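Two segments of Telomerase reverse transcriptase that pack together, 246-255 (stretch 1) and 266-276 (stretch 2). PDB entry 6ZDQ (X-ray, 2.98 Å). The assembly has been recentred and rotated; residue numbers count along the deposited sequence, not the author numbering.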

ATOM      1  N   VAL A 246      -0.812   1.085 -15.120  1.00 99.45           N
ATOM      2  CA  VAL A 246       0.517   1.400 -14.604  1.00106.46           C
ATOM      3  C   VAL A 246       1.337   2.008 -15.746  1.00119.78           C
ATOM      4  O   VAL A 246       1.559   1.326 -16.755  1.00119.77           O
ATOM      5  CB  VAL A 246       1.214   0.163 -14.019  1.00 97.49           C
ATOM      6  CG1 VAL A 246       0.742  -0.077 -12.595  1.00106.74           C
ATOM      7  CG2 VAL A 246       0.943  -1.066 -14.875  1.00112.09           C
ATOM      8  N   PRO A 247       1.772   3.260 -15.632  1.00129.01           N
ATOM      9  CA  PRO A 247       2.557   3.867 -16.718  1.00134.44           C
ATOM     10  C   PRO A 247       3.852   3.106 -16.962  1.00123.23           C
ATOM     11  O   PRO A 247       4.619   2.835 -16.035  1.00141.46           O
ATOM     12  CB  PRO A 247       2.822   5.290 -16.209  1.00110.48           C
ATOM     13  CG  PRO A 247       1.760   5.536 -15.181  1.00105.71           C
ATOM     14  CD  PRO A 247       1.515   4.207 -14.537  1.00103.28           C
ATOM     15  N   ILE A 248       4.090   2.760 -18.224  1.00128.79           N
ATOM     16  CA  ILE A 248       5.314   2.070 -18.611  1.00143.79           C
ATOM     17  C   ILE A 248       6.462   3.068 -18.672  1.00123.63           C
ATOM     18  O   ILE A 248       6.273   4.255 -18.963  1.00118.47           O
ATOM     19  CB  ILE A 248       5.132   1.337 -19.955  1.00136.97           C
ATOM     20  CG1 ILE A 248       4.814   2.333 -21.072  1.00132.09           C
ATOM     21  CG2 ILE A 248       4.041   0.282 -19.844  1.00126.24           C
ATOM     22  CD1 ILE A 248       4.715   1.700 -22.438  1.00131.61           C
ATOM     23  N   LYS A 249       7.667   2.584 -18.392  1.00122.30           N
ATOM     24  CA  LYS A 249       8.861   3.429 -18.388  1.00122.53           C
ATOM     25  C   LYS A 249       9.532   3.457 -19.759  1.00127.57           C
ATOM     26  O   LYS A 249      10.723   3.182 -19.902  1.00123.63           O
ATOM     27  CB  LYS A 249       9.825   2.954 -17.308  1.00121.54           C
ATOM     28  CG  LYS A 249       9.217   2.941 -15.913  1.00110.15           C
ATOM     29  CD  LYS A 249      10.238   2.559 -14.854  1.00121.57           C
ATOM     30  CE  LYS A 249       9.622   2.588 -13.464  1.00109.12           C
ATOM     31  NZ  LYS A 249      10.625   2.301 -12.403  1.00132.52           N
ATOM     32  N   ARG A 250       8.753   3.805 -20.778  1.00126.06           N
ATOM     33  CA  ARG A 250       9.225   3.899 -22.155  1.00124.68           C
ATOM     34  C   ARG A 250       8.152   4.625 -22.959  1.00118.97           C
ATOM     35  O   ARG A 250       7.129   5.055 -22.418  1.00115.85           O
ATOM     36  CB  ARG A 250       9.533   2.516 -22.737  1.00133.86           C
ATOM     37  CG  ARG A 250       8.340   1.576 -22.762  1.00131.02           C
ATOM     38  CD  ARG A 250       8.759   0.129 -22.547  1.00138.11           C
ATOM     39  NE  ARG A 250       9.637  -0.364 -23.604  1.00138.48           N
ATOM     40  CZ  ARG A 250      10.099  -1.609 -23.665  1.00153.26           C
ATOM     41  NH1 ARG A 250       9.768  -2.486 -22.729  1.00161.16           N
ATOM     42  NH2 ARG A 250      10.893  -1.977 -24.661  1.00160.42           N
ATOM     43  N   SER A 251       8.390   4.757 -24.259  1.00118.41           N
ATOM     44  CA  SER A 251       7.462   5.427 -25.157  1.00125.70           C
ATOM     45  C   SER A 251       6.613   4.405 -25.909  1.00141.48           C
ATOM     46  O   SER A 251       6.881   3.202 -25.898  1.00140.05           O
ATOM     47  CB  SER A 251       8.216   6.328 -26.139  1.00123.02           C
ATOM     48  OG  SER A 251       9.104   5.582 -26.950  1.00131.84           O
ATOM     49  N   LEU A 252       5.562   4.910 -26.562  1.00143.54           N
ATOM     50  CA  LEU A 252       4.672   4.044 -27.332  1.00129.03           C
ATOM     51  C   LEU A 252       5.410   3.376 -28.488  1.00134.84           C
ATOM     52  O   LEU A 252       5.250   2.174 -28.730  1.00138.82           O
ATOM     53  CB  LEU A 252       3.478   4.852 -27.847  1.00117.16           C
ATOM     54  CG  LEU A 252       2.113   4.543 -27.232  1.00115.41           C
ATOM     55  CD1 LEU A 252       1.068   5.535 -27.717  1.00118.48           C
ATOM     56  CD2 LEU A 252       1.690   3.120 -27.562  1.00134.82           C
ATOM     57  N   LYS A 253       6.227   4.144 -29.214  1.00152.07           N
ATOM     58  CA  LYS A 253       6.901   3.613 -30.397  1.00150.60           C
ATOM     59  C   LYS A 253       7.859   2.480 -30.045  1.00149.83           C
ATOM     60  O   LYS A 253       7.894   1.452 -30.732  1.00158.92           O
ATOM     61  CB  LYS A 253       7.651   4.734 -31.121  1.00158.86           C
ATOM     62  CG  LYS A 253       6.758   5.709 -31.873  1.00154.97           C
ATOM     63  CD  LYS A 253       7.574   6.725 -32.662  1.00143.05           C
ATOM     64  CE  LYS A 253       8.010   7.891 -31.791  1.00152.71           C
ATOM     65  NZ  LYS A 253       6.853   8.741 -31.391  1.00156.16           N
ATOM     66  N   LEU A 254       8.644   2.651 -28.985  1.00165.15           N
ATOM     67  CA  LEU A 254       9.712   1.718 -28.646  1.00165.06           C
ATOM     68  C   LEU A 254       9.234   0.523 -27.828  1.00166.40           C
ATOM     69  O   LEU A 254      10.034  -0.376 -27.549  1.00189.03           O
ATOM     70  CB  LEU A 254      10.828   2.457 -27.894  1.00165.58           C
ATOM     71  CG  LEU A 254      11.819   3.323 -28.690  1.00176.61           C
ATOM     72  CD1 LEU A 254      11.153   4.525 -29.352  1.00167.22           C
ATOM     73  CD2 LEU A 254      12.969   3.781 -27.802  1.00183.25           C
ATOM     74  N   LEU A 255       7.963   0.496 -27.441  1.00150.43           N
ATOM     75  CA  LEU A 255       7.403  -0.584 -26.646  1.00160.14           C
ATOM     76  C   LEU A 255       7.403  -1.896 -27.435  1.00171.15           C
ATOM     77  O   LEU A 255       7.605  -1.926 -28.653  1.00169.50           O
ATOM     78  CB  LEU A 255       5.982  -0.211 -26.207  1.00143.73           C
ATOM     79  CG  LEU A 255       5.064  -1.175 -25.445  1.00164.43           C
ATOM     80  CD1 LEU A 255       5.628  -1.508 -24.072  1.00164.83           C
ATOM     81  CD2 LEU A 255       3.658  -0.605 -25.335  1.00152.80           C
ATOM     82  N   LYS A 266      17.878   4.707 -20.913  1.00151.21           N
ATOM     83  CA  LYS A 266      17.667   6.115 -21.236  1.00138.02           C
ATOM     84  C   LYS A 266      16.185   6.446 -21.354  1.00140.49           C
ATOM     85  O   LYS A 266      15.786   7.591 -21.114  1.00131.83           O
ATOM     86  CB  LYS A 266      18.401   6.491 -22.525  1.00130.81           C
ATOM     87  CG  LYS A 266      17.808   5.894 -23.789  1.00152.18           C
ATOM     88  CD  LYS A 266      18.240   6.677 -25.018  1.00149.82           C
ATOM     89  CE  LYS A 266      17.748   8.116 -24.951  1.00136.74           C
ATOM     90  NZ  LYS A 266      18.105   8.887 -26.174  1.00135.30           N
ATOM     91  N   GLU A 267      15.357   5.465 -21.721  1.00153.07           N
ATOM     92  CA  GLU A 267      13.914   5.664 -21.660  1.00142.71           C
ATOM     93  C   GLU A 267      13.442   5.762 -20.215  1.00147.85           C
ATOM     94  O   GLU A 267      12.534   6.542 -19.903  1.00135.48           O
ATOM     95  CB  GLU A 267      13.191   4.531 -22.388  1.00133.73           C
ATOM     96  CG  GLU A 267      13.243   4.620 -23.905  1.00130.88           C
ATOM     97  CD  GLU A 267      12.541   5.851 -24.442  1.00131.98           C
ATOM     98  OE1 GLU A 267      13.199   6.661 -25.129  1.00152.02           O
ATOM     99  OE2 GLU A 267      11.333   6.014 -24.171  1.00120.79           O
ATOM    100  N   LYS A 268      14.049   4.979 -19.319  1.00152.64           N
ATOM    101  CA  LYS A 268      13.705   5.072 -17.905  1.00144.94           C
ATOM    102  C   LYS A 268      14.204   6.376 -17.295  1.00147.52           C
ATOM    103  O   LYS A 268      13.587   6.895 -16.359  1.00150.07           O
ATOM    104  CB  LYS A 268      14.277   3.880 -17.137  1.00140.60           C
ATOM    105  CG  LYS A 268      13.739   3.751 -15.718  1.00134.47           C
ATOM    106  CD  LYS A 268      14.582   2.819 -14.865  1.00119.63           C
ATOM    107  CE  LYS A 268      13.968   2.647 -13.484  1.00117.82           C
ATOM    108  NZ  LYS A 268      13.650   3.960 -12.853  1.00139.56           N
ATOM    109  N   ARG A 269      15.308   6.922 -17.812  1.00155.43           N
ATOM    110  CA  ARG A 269      15.776   8.217 -17.331  1.00157.81           C
ATOM    111  C   ARG A 269      14.899   9.347 -17.852  1.00138.36           C
ATOM    112  O   ARG A 269      14.783  10.391 -17.201  1.00134.08           O
ATOM    113  CB  ARG A 269      17.234   8.437 -17.736  1.00142.98           C
ATOM    114  CG  ARG A 269      18.201   7.413 -17.159  1.00129.77           C
ATOM    115  CD  ARG A 269      19.597   7.583 -17.738  1.00138.36           C
ATOM    116  NE  ARG A 269      20.479   6.474 -17.383  1.00149.29           N
ATOM    117  CZ  ARG A 269      21.250   6.446 -16.301  1.00149.58           C
ATOM    118  NH1 ARG A 269      21.253   7.469 -15.458  1.00154.32           N
ATOM    119  NH2 ARG A 269      22.021   5.394 -16.061  1.00150.26           N
ATOM    120  N   GLU A 270      14.273   9.156 -19.015  1.00131.50           N
ATOM    121  CA  GLU A 270      13.286  10.114 -19.500  1.00132.94           C
ATOM    122  C   GLU A 270      11.958   9.968 -18.770  1.00131.07           C
ATOM    123  O   GLU A 270      11.246  10.960 -18.580  1.00135.54           O
ATOM    124  CB  GLU A 270      13.087   9.947 -21.009  1.00120.78           C
ATOM    125  CG  GLU A 270      12.104  10.931 -21.630  1.00120.32           C
ATOM    126  CD  GLU A 270      12.601  12.366 -21.600  1.00141.07           C
ATOM    127  OE1 GLU A 270      13.813  12.580 -21.384  1.00153.85           O
ATOM    128  OE2 GLU A 270      11.776  13.283 -21.795  1.00135.81           O
ATOM    129  N   PHE A 271      11.610   8.745 -18.365  1.00120.62           N
ATOM    130  CA  PHE A 271      10.393   8.523 -17.591  1.00121.91           C
ATOM    131  C   PHE A 271      10.444   9.276 -16.266  1.00131.45           C
ATOM    132  O   PHE A 271       9.572  10.102 -15.972  1.00135.78           O
ATOM    133  CB  PHE A 271      10.193   7.025 -17.358  1.00123.79           C
ATOM    134  CG  PHE A 271       9.042   6.697 -16.448  1.00134.32           C
ATOM    135  CD1 PHE A 271       7.745   6.657 -16.934  1.00136.33           C
ATOM    136  CD2 PHE A 271       9.258   6.416 -15.108  1.00126.24           C
ATOM    137  CE1 PHE A 271       6.686   6.351 -16.101  1.00138.27           C
ATOM    138  CE2 PHE A 271       8.203   6.111 -14.269  1.00125.73           C
ATOM    139  CZ  PHE A 271       6.916   6.076 -14.767  1.00134.05           C
ATOM    140  N   GLU A 272      11.463   8.995 -15.449  1.00140.74           N
ATOM    141  CA  GLU A 272      11.591   9.670 -14.161  1.00136.81           C
ATOM    142  C   GLU A 272      11.763  11.175 -14.329  1.00129.78           C
ATOM    143  O   GLU A 272      11.382  11.943 -13.439  1.00135.91           O
ATOM    144  CB  GLU A 272      12.766   9.088 -13.373  1.00129.63           C
ATOM    145  CG  GLU A 272      14.093   9.136 -14.112  1.00145.96           C
ATOM    146  CD  GLU A 272      15.262   8.701 -13.249  1.00161.93           C
ATOM    147  OE1 GLU A 272      15.473   9.314 -12.181  1.00155.56           O
ATOM    148  OE2 GLU A 272      15.964   7.744 -13.636  1.00171.86           O
ATOM    149  N   ARG A 273      12.326  11.614 -15.455  1.00121.49           N
ATOM    150  CA  ARG A 273      12.471  13.046 -15.700  1.00121.86           C
ATOM    151  C   ARG A 273      11.113  13.703 -15.912  1.00124.96           C
ATOM    152  O   ARG A 273      10.804  14.728 -15.293  1.00126.63           O
ATOM    153  CB  ARG A 273      13.373  13.286 -16.909  1.00119.88           C
ATOM    154  CG  ARG A 273      13.706  14.748 -17.140  1.00134.00           C
ATOM    155  CD  ARG A 273      13.813  15.067 -18.621  1.00139.93           C
ATOM    156  NE  ARG A 273      12.519  14.964 -19.291  1.00142.85           N
ATOM    157  CZ  ARG A 273      11.643  15.960 -19.379  1.00142.95           C
ATOM    158  NH1 ARG A 273      11.919  17.139 -18.838  1.00120.05           N
ATOM    159  NH2 ARG A 273      10.489  15.778 -20.007  1.00133.82           N
ATOM    160  N   TYR A 274      10.289  13.121 -16.785  1.00127.63           N
ATOM    161  CA  TYR A 274       8.981  13.701 -17.078  1.00112.71           C
ATOM    162  C   TYR A 274       8.110  13.760 -15.828  1.00121.09           C
ATOM    163  O   TYR A 274       7.328  14.701 -15.653  1.00115.82           O
ATOM    164  CB  TYR A 274       8.294  12.897 -18.182  1.00126.47           C
ATOM    165  CG  TYR A 274       7.062  13.558 -18.760  1.00116.11           C
ATOM    166  CD1 TYR A 274       7.171  14.515 -19.760  1.00115.36           C
ATOM    167  CD2 TYR A 274       5.793  13.218 -18.314  1.00110.23           C
ATOM    168  CE1 TYR A 274       6.049  15.120 -20.295  1.00119.87           C
ATOM    169  CE2 TYR A 274       4.665  13.817 -18.843  1.00109.98           C
ATOM    170  CZ  TYR A 274       4.800  14.767 -19.832  1.00114.54           C
ATOM    171  OH  TYR A 274       3.680  15.367 -20.361  1.00111.48           O
ATOM    172  N   ARG A 275       8.231  12.761 -14.950  1.00119.28           N
ATOM    173  CA  ARG A 275       7.444  12.765 -13.721  1.00123.15           C
ATOM    174  C   ARG A 275       7.903  13.862 -12.768  1.00125.79           C
ATOM    175  O   ARG A 275       7.077  14.495 -12.101  1.00122.01           O
ATOM    176  CB  ARG A 275       7.518  11.399 -13.036  1.00115.97           C
ATOM    177  CG  ARG A 275       7.132  10.229 -13.927  1.00139.24           C
ATOM    178  CD  ARG A 275       6.487   9.101 -13.132  1.00143.19           C
ATOM    179  NE  ARG A 275       5.077   9.365 -12.853  1.00146.93           N
ATOM    180  CZ  ARG A 275       4.081   9.056 -13.678  1.00143.38           C
ATOM    181  NH1 ARG A 275       4.337   8.470 -14.840  1.00129.91           N
ATOM    182  NH2 ARG A 275       2.828   9.333 -13.343  1.00139.76           N
ATOM    183  N   LYS A 276       9.211  14.112 -12.697  1.00131.83           N
ATOM    184  CA  LYS A 276       9.746  15.055 -11.724  1.00131.94           C
ATOM    185  C   LYS A 276       9.840  16.483 -12.243  1.00132.56           C
ATOM    186  O   LYS A 276       9.978  17.408 -11.435  1.00144.06           O
ATOM    187  CB  LYS A 276      11.134  14.605 -11.252  1.00140.00           C
ATOM    188  CG  LYS A 276      11.144  13.259 -10.543  1.00162.77           C
ATOM    189  CD  LYS A 276      10.129  13.220  -9.411  1.00156.46           C
ATOM    190  CE  LYS A 276      10.026  11.828  -8.810  1.00137.62           C
ATOM    191  NZ  LYS A 276       8.952  11.749  -7.781  1.00129.05           N
TER

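Two lysine ammonium groups sit side by side in this contact: Lys-249 NZ lies 3.5 Å from Lys-268 NZ. Both atoms are donors, so no hydrogen bond can join them, and two like charges at this distance should repel unless something in the surroundings offsets them. At 2.98 Å resolution, the ends of such long side chains also deserve caution.

Closer to its backbone, Lys-249 makes a second interaction. Its CG lies 3.7 Å from the centroid of the Phe-271 ring and 15° off the ring normal, which places the methylene over the ring face as a CH-pi contact; the nearest ring atom, Phe-271 CD2, is 3.6 Å from Lys-249 CG. The chain runs m, t, t, t, so it stays extended beyond the ring and carries its amine on to Lys-268. Lys-249 accordingly has the largest area covered by the opposing stretch, 108 Å² of its surface.

Pro-247 meets the same ring at its edge, near the ring plane, with Pro-247 CB 4.0 Å from Phe-271 CE1. One helical turn further on, Arg-275 NH1 approaches Pro-247 CB to 3.8 Å. Phe-271 and Arg-275 both direct their CA-to-CB bonds toward stretch 1, as expected for positions four residues apart on a helix, and Arg-275 N donates a 3.1 Å hydrogen bond to Phe-271 O.

The CA-to-CB bond of Glu-267, one turn before Phe-271, also points toward stretch 1. Its carboxylate reaches the loop, where Glu-267 OE2 is 3.2 Å from Ser-251 N and 3.6 Å from Arg-250 CA; the geometry leaves open whether the first is a hydrogen bond. The Arg-250 CA-to-CB bond runs sideways and only the end of the side chain leads away from the helix, and its NH2 makes a weak 3.4 Å hydrogen bond to Leu-254 O.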